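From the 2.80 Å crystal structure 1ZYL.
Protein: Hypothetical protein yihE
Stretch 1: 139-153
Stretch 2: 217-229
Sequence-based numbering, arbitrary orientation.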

# COMPACT_ATOMS: atom_id res chain seq x y z
N GLN A 139 16.33 6.80 8.93
CA GLN A 139 17.04 5.60 8.49
C GLN A 139 16.19 4.83 7.50
O GLN A 139 14.98 5.03 7.44
CB GLN A 139 17.45 4.70 9.66
CG GLN A 139 16.45 4.60 10.78
CD GLN A 139 16.95 3.73 11.91
OE1 GLN A 139 16.49 3.86 13.05
NE2 GLN A 139 17.88 2.84 11.60
N LEU A 140 16.83 3.96 6.73
CA LEU A 140 16.16 3.16 5.70
C LEU A 140 15.96 1.70 6.05
O LEU A 140 16.79 1.08 6.72
CB LEU A 140 16.97 3.23 4.40
CG LEU A 140 16.71 4.29 3.33
CD1 LEU A 140 15.94 5.46 3.88
CD2 LEU A 140 18.02 4.72 2.76
N PHE A 141 14.86 1.12 5.59
CA PHE A 141 14.62 -0.29 5.83
C PHE A 141 15.84 -1.03 5.28
O PHE A 141 16.61 -0.49 4.48
CB PHE A 141 13.34 -0.74 5.12
CG PHE A 141 12.08 -0.18 5.73
CD1 PHE A 141 11.08 0.35 4.93
CD2 PHE A 141 11.88 -0.21 7.11
CE1 PHE A 141 9.90 0.85 5.49
CE2 PHE A 141 10.69 0.29 7.69
CZ PHE A 141 9.71 0.82 6.88
N ILE A 142 16.04 -2.27 5.72
CA ILE A 142 17.17 -3.04 5.22
C ILE A 142 16.61 -4.31 4.63
O ILE A 142 17.16 -4.84 3.67
CB ILE A 142 18.17 -3.39 6.34
CG1 ILE A 142 18.92 -2.13 6.77
CG2 ILE A 142 19.16 -4.43 5.85
CD1 ILE A 142 19.91 -2.37 7.90
N HIS A 143 15.51 -4.78 5.20
CA HIS A 143 14.86 -6.00 4.74
C HIS A 143 13.63 -5.76 3.88
O HIS A 143 13.38 -6.49 2.91
CB HIS A 143 14.51 -6.88 5.93
CG HIS A 143 15.71 -7.37 6.67
ND1 HIS A 143 16.71 -8.09 6.06
CD2 HIS A 143 16.09 -7.21 7.96
CE1 HIS A 143 17.66 -8.35 6.93
NE2 HIS A 143 17.31 -7.83 8.09
N ARG A 144 12.85 -4.74 4.22
CA ARG A 144 11.67 -4.41 3.44
C ARG A 144 12.12 -3.92 2.07
O ARG A 144 13.22 -3.38 1.92
CB ARG A 144 10.88 -3.31 4.11
CG ARG A 144 10.45 -3.63 5.51
CD ARG A 144 9.13 -2.97 5.78
NE ARG A 144 8.23 -3.93 6.39
CZ ARG A 144 6.98 -4.11 6.00
NH1 ARG A 144 6.22 -5.02 6.61
NH2 ARG A 144 6.49 -3.39 5.00
N PRO A 145 11.27 -4.10 1.06
CA PRO A 145 11.62 -3.66 -0.30
C PRO A 145 11.83 -2.17 -0.40
O PRO A 145 11.32 -1.38 0.41
CB PRO A 145 10.41 -4.10 -1.13
CG PRO A 145 9.86 -5.24 -0.38
CD PRO A 145 9.98 -4.81 1.06
N THR A 146 12.59 -1.76 -1.40
CA THR A 146 12.78 -0.34 -1.64
C THR A 146 12.28 -0.17 -3.07
O THR A 146 12.93 -0.63 -4.01
CB THR A 146 14.25 0.07 -1.45
OG1 THR A 146 14.59 1.08 -2.39
CG2 THR A 146 15.15 -1.12 -1.62
N ILE A 147 11.10 0.43 -3.20
CA ILE A 147 10.43 0.66 -4.48
C ILE A 147 11.41 0.81 -5.64
O ILE A 147 12.38 1.57 -5.58
CB ILE A 147 9.48 1.89 -4.40
CG1 ILE A 147 8.27 1.56 -3.53
CG2 ILE A 147 9.01 2.32 -5.79
CD1 ILE A 147 7.24 2.67 -3.45
N GLY A 148 11.14 0.05 -6.70
CA GLY A 148 11.99 0.09 -7.86
C GLY A 148 11.35 -0.78 -8.93
O GLY A 148 10.35 -1.45 -8.67
N LEU A 149 11.94 -0.77 -10.12
CA LEU A 149 11.42 -1.53 -11.25
C LEU A 149 11.40 -3.05 -11.12
O LEU A 149 10.53 -3.71 -11.69
CB LEU A 149 12.20 -1.14 -12.51
CG LEU A 149 12.35 0.36 -12.75
CD1 LEU A 149 12.88 0.57 -14.15
CD2 LEU A 149 11.01 1.07 -12.56
N ASN A 150 12.34 -3.61 -10.36
CA ASN A 150 12.40 -5.06 -10.20
C ASN A 150 11.11 -5.68 -9.70
O ASN A 150 10.50 -6.49 -10.37
CB ASN A 150 13.53 -5.46 -9.26
CG ASN A 150 13.49 -6.93 -8.88
OD1 ASN A 150 13.49 -7.28 -7.70
ND2 ASN A 150 13.45 -7.79 -9.89
N GLU A 151 10.72 -5.28 -8.49
CA GLU A 151 9.52 -5.78 -7.84
C GLU A 151 8.23 -5.31 -8.49
O GLU A 151 7.24 -6.05 -8.55
CB GLU A 151 9.49 -5.33 -6.37
CG GLU A 151 8.29 -5.82 -5.60
CD GLU A 151 8.24 -5.24 -4.21
OE1 GLU A 151 7.56 -5.82 -3.33
OE2 GLU A 151 8.88 -4.19 -4.00
N TYR A 152 8.24 -4.08 -8.99
CA TYR A 152 7.06 -3.52 -9.60
C TYR A 152 6.82 -3.84 -11.06
O TYR A 152 5.67 -3.97 -11.47
CB TYR A 152 7.03 -2.01 -9.37
CG TYR A 152 6.51 -1.65 -8.00
CD1 TYR A 152 7.31 -1.76 -6.87
CD2 TYR A 152 5.18 -1.26 -7.83
CE1 TYR A 152 6.80 -1.49 -5.60
CE2 TYR A 152 4.66 -0.99 -6.58
CZ TYR A 152 5.47 -1.10 -5.46
OH TYR A 152 4.95 -0.80 -4.23
N LEU A 153 7.89 -4.00 -11.84
CA LEU A 153 7.74 -4.29 -13.27
C LEU A 153 8.25 -5.64 -13.79
O LEU A 153 7.47 -6.45 -14.29
CB LEU A 153 8.40 -3.19 -14.10
CG LEU A 153 7.90 -1.76 -13.90
CD1 LEU A 153 8.62 -0.84 -14.87
CD2 LEU A 153 6.42 -1.71 -14.14
N ASP A 217 -2.50 0.89 8.62
CA ASP A 217 -1.93 -0.10 7.73
C ASP A 217 -0.57 0.26 7.14
O ASP A 217 -0.48 0.90 6.10
CB ASP A 217 -2.91 -0.37 6.58
CG ASP A 217 -2.81 -1.78 6.05
OD1 ASP A 217 -1.73 -2.39 6.20
OD2 ASP A 217 -3.81 -2.27 5.47
N LEU A 218 0.50 -0.17 7.81
CA LEU A 218 1.85 0.08 7.32
C LEU A 218 2.41 -1.19 6.69
O LEU A 218 3.58 -1.24 6.31
CB LEU A 218 2.77 0.52 8.45
CG LEU A 218 2.48 1.81 9.20
CD1 LEU A 218 3.77 2.28 9.82
CD2 LEU A 218 1.93 2.89 8.29
N ASP A 219 1.57 -2.21 6.56
CA ASP A 219 1.99 -3.48 5.98
C ASP A 219 2.78 -3.29 4.69
O ASP A 219 3.65 -4.11 4.36
CB ASP A 219 0.78 -4.37 5.70
CG ASP A 219 1.16 -5.81 5.39
OD1 ASP A 219 0.40 -6.48 4.67
OD2 ASP A 219 2.21 -6.26 5.87
N ASP A 220 2.49 -2.22 3.96
CA ASP A 220 3.17 -1.96 2.69
C ASP A 220 4.34 -1.00 2.77
O ASP A 220 5.05 -0.81 1.79
CB ASP A 220 2.17 -1.48 1.64
CG ASP A 220 1.51 -2.63 0.88
OD1 ASP A 220 0.31 -2.53 0.54
OD2 ASP A 220 2.21 -3.64 0.62
N ALA A 221 4.56 -0.42 3.94
CA ALA A 221 5.67 0.50 4.14
C ALA A 221 6.86 -0.03 3.35
O ALA A 221 7.26 -1.18 3.51
CB ALA A 221 6.03 0.60 5.63
N ARG A 222 7.42 0.81 2.49
CA ARG A 222 8.54 0.43 1.65
C ARG A 222 9.49 1.61 1.57
O ARG A 222 9.17 2.68 2.07
CB ARG A 222 8.00 0.09 0.26
CG ARG A 222 8.59 -1.14 -0.39
CD ARG A 222 7.70 -1.68 -1.51
NE ARG A 222 6.41 -2.12 -1.00
CZ ARG A 222 5.77 -3.20 -1.45
NH1 ARG A 222 4.60 -3.54 -0.94
NH2 ARG A 222 6.32 -3.94 -2.39
N ASN A 223 10.67 1.42 0.99
CA ASN A 223 11.58 2.55 0.84
C ASN A 223 11.28 3.11 -0.56
O ASN A 223 11.28 2.38 -1.55
CB ASN A 223 13.06 2.13 0.90
CG ASN A 223 13.49 1.64 2.29
OD1 ASN A 223 13.08 2.20 3.32
ND2 ASN A 223 14.33 0.61 2.31
N GLY A 224 11.02 4.41 -0.64
CA GLY A 224 10.73 5.00 -1.93
C GLY A 224 10.77 6.52 -1.91
O GLY A 224 11.25 7.11 -0.94
N PRO A 225 10.27 7.17 -2.96
CA PRO A 225 10.25 8.63 -3.05
C PRO A 225 9.03 9.21 -2.34
O PRO A 225 7.92 8.69 -2.48
CB PRO A 225 10.22 8.88 -4.54
CG PRO A 225 9.36 7.78 -5.01
CD PRO A 225 9.84 6.57 -4.23
N ALA A 226 9.26 10.28 -1.58
CA ALA A 226 8.19 10.94 -0.84
C ALA A 226 6.90 11.03 -1.63
O ALA A 226 5.82 10.78 -1.08
CB ALA A 226 8.65 12.31 -0.40
N VAL A 227 6.99 11.37 -2.92
CA VAL A 227 5.80 11.47 -3.76
C VAL A 227 4.85 10.29 -3.66
O VAL A 227 3.64 10.45 -3.82
CB VAL A 227 6.13 11.63 -5.24
CG1 VAL A 227 5.97 13.07 -5.64
CG2 VAL A 227 7.53 11.16 -5.52
N GLN A 228 5.40 9.10 -3.41
CA GLN A 228 4.61 7.88 -3.31
C GLN A 228 3.42 8.02 -2.38
O GLN A 228 2.34 7.51 -2.66
CB GLN A 228 5.46 6.71 -2.82
CG GLN A 228 5.42 5.49 -3.70
CD GLN A 228 4.01 5.03 -4.02
OE1 GLN A 228 3.33 4.42 -3.20
NE2 GLN A 228 3.57 5.32 -5.24
N ASP A 229 3.62 8.71 -1.25
CA ASP A 229 2.57 8.90 -0.26
C ASP A 229 1.75 10.15 -0.54
O ASP A 229 0.92 10.54 0.28
CB ASP A 229 3.17 8.99 1.14
CG ASP A 229 3.80 7.68 1.60
OD1 ASP A 229 4.63 7.73 2.53
OD2 ASP A 229 3.45 6.62 1.05

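The shortest polar contact is the salt bridge between Glu151 OE1 and Arg222 NH2, at 2.4 Å. The carboxylate oxygen lies at the edge of the guanidinium, near its plane. Within its own stretch, Arg222 NH1 also forms a salt bridge to Asp220 OD2 at 2.9 Å. One arginine thus sits between two acids. Tyr152 OH lies over a face of the same guanidinium, 3.8 Å from Arg222 CZ.

Arg144 of the first stretch reaches into the beta turn from Leu218 to Ala221. Its NH2 donates to Asp219 O at 3.0 Å and to Ala221 O at 2.8 Å. Both acceptors are backbone carbonyls near the guanidinium plane, where the N-H groups point.

Asn223 binds through backbone and side chain. Asn223 N donates to Pro145 O at 2.9 Å, and Asn223 O accepts a weak bond from Ile147 N at 2.6 Å. These bonds flank Thr146, which forms a single beta bridge with Asn223. The side-chain amide pairs with the backbone of Phe141: Phe141 N donates to Asn223 OD1 at 3.1 Å, and Asn223 ND2 gives a weak bond to Phe141 O at 3.3 Å.

Apolar packing fills in around these bonds. Phe141 CE1 lies 3.9 Å from Ala221 CB. Ile147 CB approaches Gly224 CA at 4.2 Å.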